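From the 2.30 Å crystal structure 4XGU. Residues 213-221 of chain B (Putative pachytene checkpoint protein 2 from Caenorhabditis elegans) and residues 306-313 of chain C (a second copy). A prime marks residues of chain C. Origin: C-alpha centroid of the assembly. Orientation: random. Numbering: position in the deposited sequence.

Chain B, residues 213-221: NSHSLFSKW
Chain C (306-313) DKALVDRA

Two copies of the protein meet here through a turn leading into a helix on chain B and a short, weakly bonded helix, about Lys307′ to Val310′, on chain C. The contact is small, burying 343 Å² summed over both sides, and no hydrogen bond crosses it. The backbones come nearest where the CA of His215 lies 6.7 Å from the CA of Ala308′. The run from Lys307′ to Arg312′ is roughly antiparallel to that from His215 to Trp221.

The backbone of chain B sets up the approach. Asn213 has positive phi and psi (66/48), Ser214 (chi1 p) is extended (-120/101), and a cis peptide bond precedes His215 (-124/123). Ser216 turns the chain again with positive phi (60/15), and helical angles follow from Leu217 to Trp221, whose side chain is not modelled beyond CB. The turn is held by a weak bond from Ser216 N to Asn213 O (3.2 Å). Asn213, chi1 t and chi2 32°, places its OD1 to receive weak bonds from Phe218 N (3.2 Å) and Ser219 N (3.1 Å), a suitable task for a short amide side chain beside backbone NH groups. Ser219, chi1 p, gives its OG proton to Ser216 O at 2.7 Å. On chain C, Lys307′ to Arg312′ keep phi between -50° and -97° and psi between -15° and -49°; Val310′ N bonds to Asp306′ O (3.0 Å), Arg312′ N weakly to Leu309′ O (2.7 Å), and Ala313′ N to Val310′ O (3.2 Å).

The one stacked pair is His215 with Arg312′. His215 points toward chain C with an unusual chi1 of -4° and chi2 of 125°, and the guanidinium of Arg312′ lies flat on its ring, centres 4.2 Å apart and planes at 20°. Both groups are planar, so a flat cation can rest on an aromatic face without a directed bond. The CA-to-CB bond of Arg312′ points sideways, but an extended side chain (m, t, t, chi4 -90°) carries its end nearer. A weak bond from Arg312′ NE to Ala308′ O (3.1 Å) helps hold it in place.

A few van der Waals contacts accompany the stack. The aliphatic part of the arginine also touches the ring, with His215 CE1 3.7 Å from Arg312′ CG. Leu217 (m, t) brings its CD1 to 4.1 Å from Arg312′ NH2, near the plane of the guanidinium at its edge. Asp311′ (m, chi2 -6°) contributes its CB, 4.3 Å from His215 ND1. Ala308′ has its CA-to-CB bond sideways, and its O lies 4.4 Å from His215 ND1.

The polar approaches are looser. Ser214 O stands 3.9 Å from Arg312′ NH2, beyond hydrogen-bonding distance but electrostatically favourable. Lys307′ (p, t, p, t) points toward chain B, and its long chain brings NZ 3.6 Å from Ser216 CB and 3.7 Å from Ser219 OG. The contact to Ser219 OG is not a hydrogen bond. Ser216 (chi1 m) and Ser219 present small side chains to the ammonium end. Lys220 (-91°, m, -94°, p) also points toward chain C, but its CG comes no closer than 4.5 Å to Lys307′ NZ.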

ATOM      1  N   ASN B 213     -17.164 -18.447  15.974  1.00 96.20           N
ATOM      2  CA  ASN B 213     -15.946 -17.751  16.390  1.00 98.67           C
ATOM      3  C   ASN B 213     -15.770 -17.663  17.905  1.00106.76           C
ATOM      4  O   ASN B 213     -15.473 -16.595  18.441  1.00107.24           O
ATOM      5  CB  ASN B 213     -15.916 -16.344  15.783  1.00 91.49           C
ATOM      6  CG  ASN B 213     -14.527 -15.747  15.758  1.00 89.70           C
ATOM      7  OD1 ASN B 213     -13.537 -16.463  15.624  1.00 96.15           O
ATOM      8  ND2 ASN B 213     -14.446 -14.429  15.888  1.00 85.59           N
ATOM      9  N   SER B 214     -15.940 -18.787  18.594  1.00115.80           N
ATOM     10  CA  SER B 214     -15.775 -18.817  20.044  1.00124.68           C
ATOM     11  C   SER B 214     -14.667 -19.780  20.469  1.00136.96           C
ATOM     12  O   SER B 214     -14.875 -20.994  20.511  1.00142.61           O
ATOM     13  CB  SER B 214     -17.088 -19.206  20.723  1.00123.56           C
ATOM     14  OG  SER B 214     -17.419 -20.557  20.453  1.00124.85           O
ATOM     15  N   HIS B 215     -13.492 -19.238  20.782  1.00138.76           N
ATOM     16  CA  HIS B 215     -13.239 -17.806  20.671  1.00135.95           C
ATOM     17  C   HIS B 215     -12.034 -17.563  19.770  1.00135.84           C
ATOM     18  O   HIS B 215     -10.947 -18.080  20.028  1.00136.68           O
ATOM     19  CB  HIS B 215     -13.006 -17.159  22.045  1.00134.74           C
ATOM     20  CG  HIS B 215     -13.185 -18.089  23.207  1.00133.61           C
ATOM     21  ND1 HIS B 215     -12.202 -18.289  24.154  1.00130.93           N
ATOM     22  CD2 HIS B 215     -14.238 -18.846  23.598  1.00130.48           C
ATOM     23  CE1 HIS B 215     -12.633 -19.142  25.064  1.00127.35           C
ATOM     24  NE2 HIS B 215     -13.867 -19.497  24.749  1.00126.57           N
ATOM     25  N   SER B 216     -12.240 -16.783  18.710  1.00134.53           N
ATOM     26  CA  SER B 216     -11.197 -16.463  17.733  1.00136.35           C
ATOM     27  C   SER B 216     -10.634 -17.699  17.032  1.00140.20           C
ATOM     28  O   SER B 216      -9.582 -17.631  16.394  1.00144.25           O
ATOM     29  CB  SER B 216     -10.055 -15.683  18.396  1.00134.47           C
ATOM     30  OG  SER B 216     -10.430 -14.340  18.646  1.00130.70           O
ATOM     31  N   LEU B 217     -11.334 -18.825  17.141  1.00136.93           N
ATOM     32  CA  LEU B 217     -10.918 -20.043  16.457  1.00134.72           C
ATOM     33  C   LEU B 217     -11.168 -19.893  14.963  1.00130.36           C
ATOM     34  O   LEU B 217     -10.368 -20.325  14.133  1.00130.21           O
ATOM     35  CB  LEU B 217     -11.667 -21.266  16.993  1.00132.85           C
ATOM     36  CG  LEU B 217     -11.924 -21.368  18.498  1.00127.88           C
ATOM     37  CD1 LEU B 217     -12.640 -22.673  18.825  1.00126.97           C
ATOM     38  CD2 LEU B 217     -10.631 -21.249  19.284  1.00125.86           C
ATOM     39  N   PHE B 218     -12.291 -19.263  14.636  1.00125.38           N
ATOM     40  CA  PHE B 218     -12.718 -19.083  13.257  1.00122.47           C
ATOM     41  C   PHE B 218     -11.921 -17.983  12.558  1.00112.14           C
ATOM     42  O   PHE B 218     -11.722 -18.030  11.346  1.00102.98           O
ATOM     43  CB  PHE B 218     -14.218 -18.764  13.219  1.00127.13           C
ATOM     44  CG  PHE B 218     -14.828 -18.838  11.846  1.00135.45           C
ATOM     45  CD1 PHE B 218     -14.934 -20.051  11.185  1.00140.71           C
ATOM     46  CD2 PHE B 218     -15.316 -17.699  11.227  1.00136.99           C
ATOM     47  CE1 PHE B 218     -15.501 -20.125   9.925  1.00142.51           C
ATOM     48  CE2 PHE B 218     -15.885 -17.765   9.968  1.00139.66           C
ATOM     49  CZ  PHE B 218     -15.978 -18.981   9.318  1.00142.49           C
ATOM     50  N   SER B 219     -11.449 -17.013  13.339  1.00113.98           N
ATOM     51  CA  SER B 219     -10.825 -15.804  12.802  1.00119.24           C
ATOM     52  C   SER B 219      -9.549 -16.051  11.993  1.00128.30           C
ATOM     53  O   SER B 219      -9.371 -15.467  10.924  1.00132.73           O
ATOM     54  CB  SER B 219     -10.519 -14.828  13.942  1.00117.42           C
ATOM     55  OG  SER B 219      -9.608 -15.393  14.867  1.00120.14           O
ATOM     56  N   LYS B 220      -8.662 -16.902  12.504  1.00130.60           N
ATOM     57  CA  LYS B 220      -7.387 -17.171  11.839  1.00134.22           C
ATOM     58  C   LYS B 220      -7.575 -17.822  10.471  1.00135.79           C
ATOM     59  O   LYS B 220      -6.919 -17.444   9.500  1.00133.09           O
ATOM     60  CB  LYS B 220      -6.500 -18.054  12.718  1.00134.41           C
ATOM     61  CG  LYS B 220      -5.574 -17.272  13.640  1.00130.74           C
ATOM     62  CD  LYS B 220      -4.518 -16.506  12.851  1.00126.79           C
ATOM     63  CE  LYS B 220      -3.219 -17.294  12.717  1.00123.31           C
ATOM     64  NZ  LYS B 220      -3.385 -18.580  11.983  1.00120.81           N
ATOM     65  N   TRP B 221      -8.471 -18.802  10.404  1.00141.33           N
ATOM     66  CA  TRP B 221      -8.820 -19.433   9.136  1.00149.53           C
ATOM     67  C   TRP B 221      -9.606 -18.456   8.264  1.00155.35           C
ATOM     68  O   TRP B 221      -9.564 -18.526   7.034  1.00156.82           O
ATOM     69  CB  TRP B 221      -9.629 -20.709   9.371  1.00147.88           C
TER
ATOM     70  N   ASP C 306      -1.271 -17.240  23.023  1.00109.48           N
ATOM     71  CA  ASP C 306      -2.058 -16.899  24.201  1.00115.80           C
ATOM     72  C   ASP C 306      -3.572 -16.994  23.997  1.00118.95           C
ATOM     73  O   ASP C 306      -4.273 -17.537  24.846  1.00121.53           O
ATOM     74  CB  ASP C 306      -1.696 -15.486  24.691  1.00122.78           C
ATOM     75  CG  ASP C 306      -2.110 -14.396  23.717  1.00133.57           C
ATOM     76  OD1 ASP C 306      -3.267 -13.928  23.802  1.00137.31           O
ATOM     77  OD2 ASP C 306      -1.280 -14.006  22.870  1.00137.44           O
ATOM     78  N   LYS C 307      -4.067 -16.492  22.869  1.00119.74           N
ATOM     79  CA  LYS C 307      -5.498 -16.234  22.696  1.00122.99           C
ATOM     80  C   LYS C 307      -6.433 -17.395  23.056  1.00118.68           C
ATOM     81  O   LYS C 307      -7.398 -17.209  23.799  1.00117.08           O
ATOM     82  CB  LYS C 307      -5.780 -15.799  21.253  1.00129.30           C
ATOM     83  CG  LYS C 307      -5.213 -16.716  20.177  1.00127.98           C
ATOM     84  CD  LYS C 307      -5.939 -16.520  18.856  1.00124.83           C
ATOM     85  CE  LYS C 307      -5.919 -15.062  18.425  1.00122.39           C
ATOM     86  NZ  LYS C 307      -6.744 -14.833  17.208  1.00122.68           N
ATOM     87  N   ALA C 308      -6.141 -18.587  22.549  1.00115.56           N
ATOM     88  CA  ALA C 308      -7.072 -19.706  22.643  1.00111.45           C
ATOM     89  C   ALA C 308      -7.231 -20.233  24.062  1.00 99.38           C
ATOM     90  O   ALA C 308      -8.354 -20.430  24.537  1.00 93.09           O
ATOM     91  CB  ALA C 308      -6.625 -20.830  21.720  1.00119.22           C
ATOM     92  N   LEU C 309      -6.103 -20.453  24.733  1.00 92.55           N
ATOM     93  CA  LEU C 309      -6.087 -21.147  26.019  1.00 86.76           C
ATOM     94  C   LEU C 309      -6.065 -20.218  27.233  1.00 86.11           C
ATOM     95  O   LEU C 309      -6.746 -20.486  28.220  1.00 89.94           O
ATOM     96  CB  LEU C 309      -4.887 -22.094  26.091  1.00 84.54           C
ATOM     97  CG  LEU C 309      -4.943 -23.369  25.236  1.00 82.78           C
ATOM     98  CD1 LEU C 309      -4.338 -23.149  23.846  1.00 93.20           C
ATOM     99  CD2 LEU C 309      -4.264 -24.529  25.955  1.00 70.39           C
ATOM    100  N   VAL C 310      -5.284 -19.138  27.154  1.00 81.58           N
ATOM    101  CA  VAL C 310      -5.112 -18.212  28.273  1.00 82.54           C
ATOM    102  C   VAL C 310      -6.451 -17.721  28.806  1.00 85.19           C
ATOM    103  O   VAL C 310      -6.661 -17.635  30.018  1.00 90.58           O
ATOM    104  CB  VAL C 310      -4.243 -16.998  27.869  1.00 83.45           C
ATOM    105  CG1 VAL C 310      -4.407 -15.851  28.854  1.00 89.49           C
ATOM    106  CG2 VAL C 310      -2.778 -17.412  27.750  1.00 81.29           C
ATOM    107  N   ASP C 311      -7.360 -17.422  27.887  1.00 86.39           N
ATOM    108  CA  ASP C 311      -8.708 -17.013  28.249  1.00 94.70           C
ATOM    109  C   ASP C 311      -9.448 -18.134  28.970  1.00 96.67           C
ATOM    110  O   ASP C 311     -10.256 -17.878  29.861  1.00102.78           O
ATOM    111  CB  ASP C 311      -9.491 -16.585  27.006  1.00107.13           C
ATOM    112  CG  ASP C 311      -8.810 -15.466  26.246  1.00117.56           C
ATOM    113  OD1 ASP C 311      -7.793 -14.938  26.748  1.00118.29           O
ATOM    114  OD2 ASP C 311      -9.294 -15.109  25.152  1.00123.61           O
ATOM    115  N   ARG C 312      -9.165 -19.375  28.586  1.00 90.47           N
ATOM    116  CA  ARG C 312      -9.852 -20.526  29.163  1.00 78.37           C
ATOM    117  C   ARG C 312      -9.273 -20.928  30.514  1.00 70.57           C
ATOM    118  O   ARG C 312      -9.889 -21.690  31.249  1.00 74.80           O
ATOM    119  CB  ARG C 312      -9.787 -21.725  28.215  1.00 76.76           C
ATOM    120  CG  ARG C 312     -10.368 -21.482  26.838  1.00 80.27           C
ATOM    121  CD  ARG C 312     -10.163 -22.697  25.949  1.00 88.90           C
ATOM    122  NE  ARG C 312     -10.631 -22.463  24.587  1.00104.71           N
ATOM    123  CZ  ARG C 312     -11.868 -22.715  24.170  1.00117.21           C
ATOM    124  NH1 ARG C 312     -12.763 -23.210  25.014  1.00117.68           N
ATOM    125  NH2 ARG C 312     -12.209 -22.471  22.912  1.00124.86           N
ATOM    126  N   ALA C 313      -8.086 -20.423  30.833  1.00 64.40           N
ATOM    127  CA  ALA C 313      -7.380 -20.855  32.034  1.00 66.04           C
ATOM    128  C   ALA C 313      -7.837 -20.097  33.278  1.00 66.60           C
ATOM    129  O   ALA C 313      -8.037 -18.885  33.235  1.00 75.93           O
ATOM    130  CB  ALA C 313      -5.877 -20.695  31.843  1.00 64.31           C
TER